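Local coordinates for tyrosine-protein phosphatase YwqE (Bacillus subtilis, PDB 3QY7) that removes phosphate from tyrosine residues of proteins in a manganese-dependent hydrolysis, using a metal centre of the PHP type in a TIM-barrel-like fold, at residues 102-107 / 229-234. Residues are numbered along the deposited sequence; the frame is centred on the assembly and turned at random.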
loop_
_atom_site.group_PDB
_atom_site.type_symbol
_atom_site.label_atom_id
_atom_site.label_comp_id
_atom_site.label_asym_id
_atom_site.label_seq_id
_atom_site.Cartn_x
_atom_site.Cartn_y
_atom_site.Cartn_z
ATOM N N THR A 102 12.640 -4.202 2.061
ATOM C CA THR A 102 12.751 -4.995 0.838
ATOM C C THR A 102 12.982 -4.104 -0.376
ATOM O O THR A 102 13.127 -2.899 -0.248
ATOM C CB THR A 102 11.474 -5.803 0.571
ATOM O OG1 THR A 102 10.411 -4.892 0.211
ATOM C CG2 THR A 102 11.095 -6.636 1.800
ATOM N N LYS A 103 12.980 -4.714 -1.559
ATOM C CA LYS A 103 13.138 -3.971 -2.800
ATOM C C LYS A 103 11.891 -3.200 -3.197
ATOM O O LYS A 103 11.932 -2.450 -4.161
ATOM C CB LYS A 103 13.523 -4.909 -3.934
ATOM C CG LYS A 103 12.392 -5.767 -4.470
ATOM C CD LYS A 103 12.872 -6.646 -5.599
ATOM C CE LYS A 103 13.717 -7.771 -5.080
ATOM N NZ LYS A 103 14.435 -8.433 -6.219
ATOM N N TYR A 104 10.788 -3.413 -2.480
ATOM C CA TYR A 104 9.515 -2.766 -2.815
ATOM C C TYR A 104 9.370 -1.452 -2.067
ATOM O O TYR A 104 9.550 -1.397 -0.857
ATOM C CB TYR A 104 8.350 -3.704 -2.486
ATOM C CG TYR A 104 8.395 -4.960 -3.316
ATOM C CD1 TYR A 104 7.778 -5.016 -4.562
ATOM C CD2 TYR A 104 9.125 -6.074 -2.886
ATOM C CE1 TYR A 104 7.844 -6.163 -5.341
ATOM C CE2 TYR A 104 9.199 -7.229 -3.653
ATOM C CZ TYR A 104 8.560 -7.267 -4.880
ATOM O OH TYR A 104 8.633 -8.395 -5.657
ATOM N N ILE A 105 9.054 -0.383 -2.790
ATOM C CA ILE A 105 8.959 0.930 -2.183
ATOM C C ILE A 105 7.599 1.511 -2.533
ATOM O O ILE A 105 7.177 1.421 -3.694
ATOM C CB ILE A 105 10.137 1.872 -2.624
ATOM C CG1 ILE A 105 10.011 3.267 -2.017
ATOM C CG2 ILE A 105 10.342 1.876 -4.134
ATOM C CD1 ILE A 105 11.207 4.180 -2.314
ATOM N N LEU A 106 6.911 2.054 -1.527
ATOM C CA LEU A 106 5.536 2.556 -1.703
ATOM C C LEU A 106 5.557 4.035 -2.038
ATOM O O LEU A 106 5.883 4.868 -1.199
ATOM C CB LEU A 106 4.709 2.278 -0.434
ATOM C CG LEU A 106 3.209 2.609 -0.525
ATOM C CD1 LEU A 106 2.512 1.742 -1.561
ATOM C CD2 LEU A 106 2.567 2.455 0.841
ATOM N N ILE A 107 5.229 4.328 -3.295
ATOM C CA ILE A 107 5.272 5.677 -3.841
ATOM C C ILE A 107 3.848 6.120 -4.137
ATOM O O ILE A 107 3.115 5.421 -4.841
ATOM C CB ILE A 107 6.105 5.696 -5.147
ATOM C CG1 ILE A 107 7.538 5.199 -4.895
ATOM C CG2 ILE A 107 6.112 7.105 -5.794
ATOM C CD1 ILE A 107 8.342 6.042 -3.947
ATOM N N GLU A 229 3.025 -11.906 0.585
ATOM C CA GLU A 229 3.972 -12.860 1.185
ATOM C C GLU A 229 5.292 -12.839 0.420
ATOM O O GLU A 229 6.380 -12.863 1.020
ATOM C CB GLU A 229 3.403 -14.294 1.208
ATOM C CG GLU A 229 2.159 -14.510 2.047
ATOM C CD GLU A 229 2.422 -14.769 3.542
ATOM O OE1 GLU A 229 1.427 -14.916 4.281
ATOM O OE2 GLU A 229 3.589 -14.816 3.984
ATOM N N LEU A 230 5.213 -12.787 -0.913
ATOM C CA LEU A 230 6.426 -12.684 -1.718
ATOM C C LEU A 230 7.177 -11.399 -1.426
ATOM O O LEU A 230 8.399 -11.407 -1.273
ATOM C CB LEU A 230 6.126 -12.795 -3.228
ATOM C CG LEU A 230 5.573 -14.140 -3.693
ATOM C CD1 LEU A 230 4.994 -13.978 -5.080
ATOM C CD2 LEU A 230 6.649 -15.240 -3.661
ATOM N N LEU A 231 6.443 -10.292 -1.338
ATOM C CA LEU A 231 7.034 -9.008 -0.980
ATOM C C LEU A 231 7.726 -9.094 0.379
ATOM O O LEU A 231 8.852 -8.668 0.522
ATOM C CB LEU A 231 5.963 -7.907 -0.979
ATOM C CG LEU A 231 6.391 -6.528 -0.500
ATOM C CD1 LEU A 231 5.543 -5.425 -1.145
ATOM C CD2 LEU A 231 6.374 -6.393 1.020
ATOM N N LEU A 232 7.060 -9.636 1.373
ATOM C CA LEU A 232 7.634 -9.704 2.694
ATOM C C LEU A 232 8.982 -10.377 2.709
ATOM O O LEU A 232 9.862 -9.916 3.424
ATOM C CB LEU A 232 6.681 -10.378 3.677
ATOM C CG LEU A 232 7.049 -10.151 5.144
ATOM C CD1 LEU A 232 6.761 -8.729 5.473
ATOM C CD2 LEU A 232 6.226 -10.974 6.012
ATOM N N ARG A 233 9.105 -11.451 1.918
ATOM C CA ARG A 233 10.305 -12.292 1.784
ATOM C C ARG A 233 11.330 -11.717 0.800
ATOM O O ARG A 233 12.378 -12.325 0.575
ATOM C CB ARG A 233 9.931 -13.699 1.291
ATOM C CG ARG A 233 9.137 -14.569 2.260
ATOM C CD ARG A 233 8.694 -15.872 1.594
ATOM N NE ARG A 233 8.070 -16.794 2.548
ATOM C CZ ARG A 233 8.735 -17.699 3.274
ATOM N NH1 ARG A 233 10.050 -17.829 3.153
ATOM N NH2 ARG A 233 8.077 -18.484 4.113
ATOM N N ASN A 234 11.018 -10.560 0.227
ATOM C CA ASN A 234 11.855 -9.898 -0.780
ATOM C C ASN A 234 12.018 -10.726 -2.057
ATOM O O ASN A 234 13.040 -10.649 -2.750
ATOM C CB ASN A 234 13.212 -9.483 -0.199
ATOM C CG ASN A 234 13.883 -8.393 -1.016
ATOM O OD1 ASN A 234 13.223 -7.553 -1.629
ATOM N ND2 ASN A 234 15.202 -8.428 -1.061
HETATM O O HOH W 1 13.994 -10.779 -5.251
#
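T102 and N234 bring their backbones closest, with CA atoms 5.2 Å apart, where the turn leading into strand 104-108 meets the C-terminal end of helix 219-232. N234 leaves the helix with positive phi (63°) and closes it in a Schellman motif. Its CG lies anti to its backbone N (chi1 -159°), and OD1 accepts the backbone N-H of K103 at 2.9 Å. The bond is fairly straight, 162° at the hydrogen, although the donor stands above the carbonyl plane. The K103 side chain crosses that of N234 at about a right angle, CB and CG each passing N234 OD1 at 3.5 Å, and a water accepts from K103 NZ and donates to N234 O. T102 meets the helix end through its methyl and CB, with CG2 3.3 Å from L231 O and CB equally close to N234 OD1. OG1 bonds on the strand's own side: it accepts from Y104 N in an ST turn and is hydrogen-bonded to L99 O, which fixes the rotation of the hydroxyl branch. L231 supplies the apolar part, its CD1 lying 3.6 Å from both CB and CG of Y104. The two side chains slide past each other in opposite directions, and L231 CB sits over one face of the tyrosine ring, toward the rim. K103 CG lies over the opposite face, also toward the rim. Y104 OH is hydrogen-bonded to Q235 O and I237 N. The last helix of the TIM-barrel-like domain thus packs its C-terminal end on the start of strand 104-108, which runs parallel between strands 80-82 and 131-135, with the L231 side chain about 14 Å from a bound iron.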